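Local atomic coordinates of reducing end xylose-releasing exo-oligoxylanase (Paenibacillus barengoltzii G22, PDB entry 5YXT), a protein that probably hydrolyses xylo-oligosaccharides, releasing xylose from their reducing ends, as a member of glycoside hydrolase family 8. Residues W273-A278 and G371-W376. Residues are numbered along the deposited sequence; the frame is centred on the assembly and turned at random.
Sequences WEWFAA and GNYRIW
Trp275 holds CG anti to its carbonyl carbon (chi1 -81°) and Ile375 does the same with CG1 (chi1 -62°), which brings the isoleucine's longer branch over one face of the indole. Ile375 CG1 stands 3.5 Å from the centroid of the six-membered ring of Trp275, close to the ring normal, in a CH-pi contact. Ile375 CD1 lies nearer the CB end of the indole, 3.7 Å from Trp275 CG. Ile375 CD1 also approaches the Phe276 ring, more loosely, at 4.3 Å from Phe276 CE2. At the edge of the indole, Trp275 NE1 donates to Tyr373 O over 3.0 Å, the oxygen lying almost exactly in the ring plane, a bond that helps to set the rotation of the indole while Ile375 covers one face. The benzo edge of the same indole points at the Tyr373 ring in an offset edge-to-face pair, planes at 87°, with Trp275 CZ2 3.9 Å from Tyr373 CD1. An alanine here removes the indole and would probably leave Tyr373 O without its NE1 partner and Ile375 facing a gap where the ring had packed. The contact ties the C-terminal part of helix 263-276 to the loop that leaves helix 355-369 through a Schellman motif at Gly371; Leu134 and Phe138 of helix 126-143 and Leu204 of helix 199-208 also pack against Trp275, within the (alpha/alpha)6-barrel fold of glycoside hydrolase family 8.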
ATOM      1  N   TRP C 273      15.897   6.435 -15.094  1.00 14.63           N
ATOM      2  CA  TRP C 273      15.358   5.086 -15.161  1.00 16.08           C
ATOM      3  C   TRP C 273      14.614   4.872 -16.472  1.00 16.36           C
ATOM      4  O   TRP C 273      14.798   3.845 -17.137  1.00 14.90           O
ATOM      5  CB  TRP C 273      14.440   4.777 -13.982  1.00 15.70           C
ATOM      6  CG  TRP C 273      13.952   3.361 -14.120  1.00 16.85           C
ATOM      7  CD1 TRP C 273      12.736   2.947 -14.593  1.00 21.38           C
ATOM      8  CD2 TRP C 273      14.707   2.174 -13.868  1.00 20.06           C
ATOM      9  NE1 TRP C 273      12.682   1.571 -14.622  1.00 18.78           N
ATOM     10  CE2 TRP C 273      13.881   1.073 -14.185  1.00 22.46           C
ATOM     11  CE3 TRP C 273      16.000   1.932 -13.398  1.00 19.33           C
ATOM     12  CZ2 TRP C 273      14.307  -0.244 -14.042  1.00 22.62           C
ATOM     13  CZ3 TRP C 273      16.424   0.614 -13.258  1.00 20.42           C
ATOM     14  CH2 TRP C 273      15.576  -0.453 -13.577  1.00 21.65           C
ATOM     15  N   GLU C 274      13.773   5.832 -16.869  1.00 13.60           N
ATOM     16  CA  GLU C 274      13.051   5.675 -18.127  1.00 18.27           C
ATOM     17  C   GLU C 274      14.006   5.616 -19.314  1.00 16.75           C
ATOM     18  O   GLU C 274      13.807   4.810 -20.226  1.00 14.76           O
ATOM     19  CB  GLU C 274      12.026   6.802 -18.319  1.00 16.58           C
ATOM     20  CG  GLU C 274      11.474   6.942 -19.756  1.00 14.33           C
ATOM     21  CD  GLU C 274      10.535   5.798 -20.198  1.00 21.84           C
ATOM     22  OE1 GLU C 274      10.478   4.731 -19.540  1.00 18.72           O
ATOM     23  OE2 GLU C 274       9.849   5.967 -21.236  1.00 24.50           O
ATOM     24  N   TRP C 275      15.052   6.449 -19.320  1.00 12.88           N
ATOM     25  CA  TRP C 275      15.932   6.521 -20.488  1.00 14.84           C
ATOM     26  C   TRP C 275      16.928   5.375 -20.544  1.00 16.23           C
ATOM     27  O   TRP C 275      17.293   4.940 -21.643  1.00 17.54           O
ATOM     28  CB  TRP C 275      16.725   7.830 -20.512  1.00 14.94           C
ATOM     29  CG  TRP C 275      15.974   9.017 -21.050  1.00 12.94           C
ATOM     30  CD1 TRP C 275      14.651   9.077 -21.374  1.00 15.17           C
ATOM     31  CD2 TRP C 275      16.512  10.314 -21.301  1.00 11.61           C
ATOM     32  NE1 TRP C 275      14.333  10.337 -21.814  1.00 14.75           N
ATOM     33  CE2 TRP C 275      15.462  11.117 -21.772  1.00 16.02           C
ATOM     34  CE3 TRP C 275      17.784  10.878 -21.159  1.00 13.19           C
ATOM     35  CZ2 TRP C 275      15.645  12.455 -22.113  1.00 16.81           C
ATOM     36  CZ3 TRP C 275      17.967  12.203 -21.500  1.00 16.78           C
ATOM     37  CH2 TRP C 275      16.908  12.977 -21.974  1.00 14.88           C
ATOM     38  N   PHE C 276      17.396   4.891 -19.397  1.00 16.08           N
ATOM     39  CA  PHE C 276      18.494   3.935 -19.382  1.00 14.71           C
ATOM     40  C   PHE C 276      18.255   2.715 -18.514  1.00 16.49           C
ATOM     41  O   PHE C 276      18.936   1.708 -18.726  1.00 15.81           O
ATOM     42  CB  PHE C 276      19.798   4.628 -18.949  1.00 15.21           C
ATOM     43  CG  PHE C 276      20.344   5.533 -20.011  1.00 15.69           C
ATOM     44  CD1 PHE C 276      21.072   5.009 -21.072  1.00 19.34           C
ATOM     45  CD2 PHE C 276      20.065   6.880 -19.996  1.00 15.13           C
ATOM     46  CE1 PHE C 276      21.546   5.825 -22.078  1.00 17.10           C
ATOM     47  CE2 PHE C 276      20.542   7.709 -20.998  1.00 15.53           C
ATOM     48  CZ  PHE C 276      21.276   7.182 -22.036  1.00 17.56           C
ATOM     49  N   ALA C 277      17.319   2.763 -17.567  1.00 16.05           N
ATOM     50  CA  ALA C 277      16.958   1.620 -16.727  1.00 19.08           C
ATOM     51  C   ALA C 277      18.208   0.910 -16.207  1.00 20.27           C
ATOM     52  O   ALA C 277      18.319  -0.318 -16.238  1.00 19.20           O
ATOM     53  CB  ALA C 277      16.032   0.660 -17.481  1.00 16.05           C
ATOM     54  N   ALA C 278      19.152   1.711 -15.710  1.00 17.45           N
ATOM     55  CA  ALA C 278      20.517   1.264 -15.451  1.00 18.40           C
ATOM     56  C   ALA C 278      20.774   0.846 -14.013  1.00 20.92           C
ATOM     57  O   ALA C 278      21.651   0.016 -13.771  1.00 21.32           O
ATOM     58  CB  ALA C 278      21.514   2.372 -15.802  1.00 19.13           C
ATOM     59  N   GLY C 371       5.273  10.927 -22.261  1.00 18.24           N
ATOM     60  CA  GLY C 371       6.113  10.286 -23.252  1.00 21.76           C
ATOM     61  C   GLY C 371       6.745  11.238 -24.236  1.00 22.67           C
ATOM     62  O   GLY C 371       7.047  10.840 -25.369  1.00 21.10           O
ATOM     63  N   ASN C 372       6.985  12.485 -23.823  1.00 18.43           N
ATOM     64  CA  ASN C 372       7.441  13.547 -24.711  1.00 16.34           C
ATOM     65  C   ASN C 372       8.744  14.201 -24.258  1.00 18.86           C
ATOM     66  O   ASN C 372       9.103  15.265 -24.773  1.00 17.32           O
ATOM     67  CB  ASN C 372       6.335  14.599 -24.856  1.00 17.05           C
ATOM     68  CG  ASN C 372       5.196  14.094 -25.728  1.00 23.08           C
ATOM     69  OD1 ASN C 372       5.428  13.723 -26.876  1.00 24.41           O
ATOM     70  ND2 ASN C 372       3.979  14.043 -25.182  1.00 19.88           N
ATOM     71  N   TYR C 373       9.459  13.592 -23.321  1.00 15.36           N
ATOM     72  CA  TYR C 373      10.787  14.039 -22.904  1.00 15.53           C
ATOM     73  C   TYR C 373      11.742  12.957 -23.413  1.00 14.78           C
ATOM     74  O   TYR C 373      11.990  11.956 -22.734  1.00 15.43           O
ATOM     75  CB  TYR C 373      10.833  14.217 -21.380  1.00 13.95           C
ATOM     76  CG  TYR C 373      11.953  15.081 -20.834  1.00 15.70           C
ATOM     77  CD1 TYR C 373      13.097  15.340 -21.573  1.00 15.74           C
ATOM     78  CD2 TYR C 373      11.854  15.639 -19.564  1.00 18.03           C
ATOM     79  CE1 TYR C 373      14.118  16.118 -21.054  1.00 18.62           C
ATOM     80  CE2 TYR C 373      12.860  16.429 -19.041  1.00 17.24           C
ATOM     81  CZ  TYR C 373      13.996  16.656 -19.783  1.00 20.17           C
ATOM     82  OH  TYR C 373      15.001  17.440 -19.244  1.00 18.89           O
ATOM     83  N   ARG C 374      12.259  13.156 -24.623  1.00 15.04           N
ATOM     84  CA  ARG C 374      12.907  12.102 -25.391  1.00 17.69           C
ATOM     85  C   ARG C 374      14.370  12.395 -25.680  1.00 17.63           C
ATOM     86  O   ARG C 374      14.837  13.534 -25.594  1.00 17.56           O
ATOM     87  CB  ARG C 374      12.196  11.886 -26.723  1.00 16.14           C
ATOM     88  CG  ARG C 374      10.727  11.632 -26.547  1.00 19.48           C
ATOM     89  CD  ARG C 374      10.105  11.176 -27.832  1.00 21.41           C
ATOM     90  NE  ARG C 374       8.696  10.882 -27.646  1.00 20.07           N
ATOM     91  CZ  ARG C 374       8.029   9.996 -28.373  1.00 28.27           C
ATOM     92  NH1 ARG C 374       8.656   9.319 -29.332  1.00 28.42           N
ATOM     93  NH2 ARG C 374       6.741   9.789 -28.136  1.00 25.67           N
ATOM     94  N   ILE C 375      15.076  11.324 -26.048  1.00 18.43           N
ATOM     95  CA  ILE C 375      16.442  11.397 -26.544  1.00 17.92           C
ATOM     96  C   ILE C 375      16.357  11.570 -28.053  1.00 20.18           C
ATOM     97  O   ILE C 375      15.881  10.682 -28.768  1.00 20.31           O
ATOM     98  CB  ILE C 375      17.252  10.147 -26.182  1.00 17.34           C
ATOM     99  CG1 ILE C 375      17.348   9.998 -24.662  1.00 17.50           C
ATOM    100  CG2 ILE C 375      18.629  10.219 -26.813  1.00 18.51           C
ATOM    101  CD1 ILE C 375      17.784   8.606 -24.195  1.00 16.03           C
ATOM    102  N   TRP C 376      16.802  12.719 -28.534  1.00 18.80           N
ATOM    103  CA  TRP C 376      16.732  13.035 -29.952  1.00 19.35           C
ATOM    104  C   TRP C 376      18.040  12.591 -30.590  1.00 19.81           C
ATOM    105  O   TRP C 376      19.100  13.162 -30.312  1.00 17.22           O
ATOM    106  CB  TRP C 376      16.445  14.519 -30.139  1.00 16.99           C
ATOM    107  CG  TRP C 376      15.086  14.782 -29.659  1.00 18.93           C
ATOM    108  CD1 TRP C 376      14.727  15.367 -28.477  1.00 19.08           C
ATOM    109  CD2 TRP C 376      13.875  14.370 -30.292  1.00 16.86           C
ATOM    110  NE1 TRP C 376      13.355  15.381 -28.359  1.00 18.54           N
ATOM    111  CE2 TRP C 376      12.810  14.779 -29.465  1.00 20.17           C
ATOM    112  CE3 TRP C 376      13.583  13.725 -31.499  1.00 21.33           C
ATOM    113  CZ2 TRP C 376      11.469  14.545 -29.798  1.00 18.96           C
ATOM    114  CZ3 TRP C 376      12.260  13.495 -31.826  1.00 22.08           C
ATOM    115  CH2 TRP C 376      11.217  13.911 -30.982  1.00 21.80           C
TER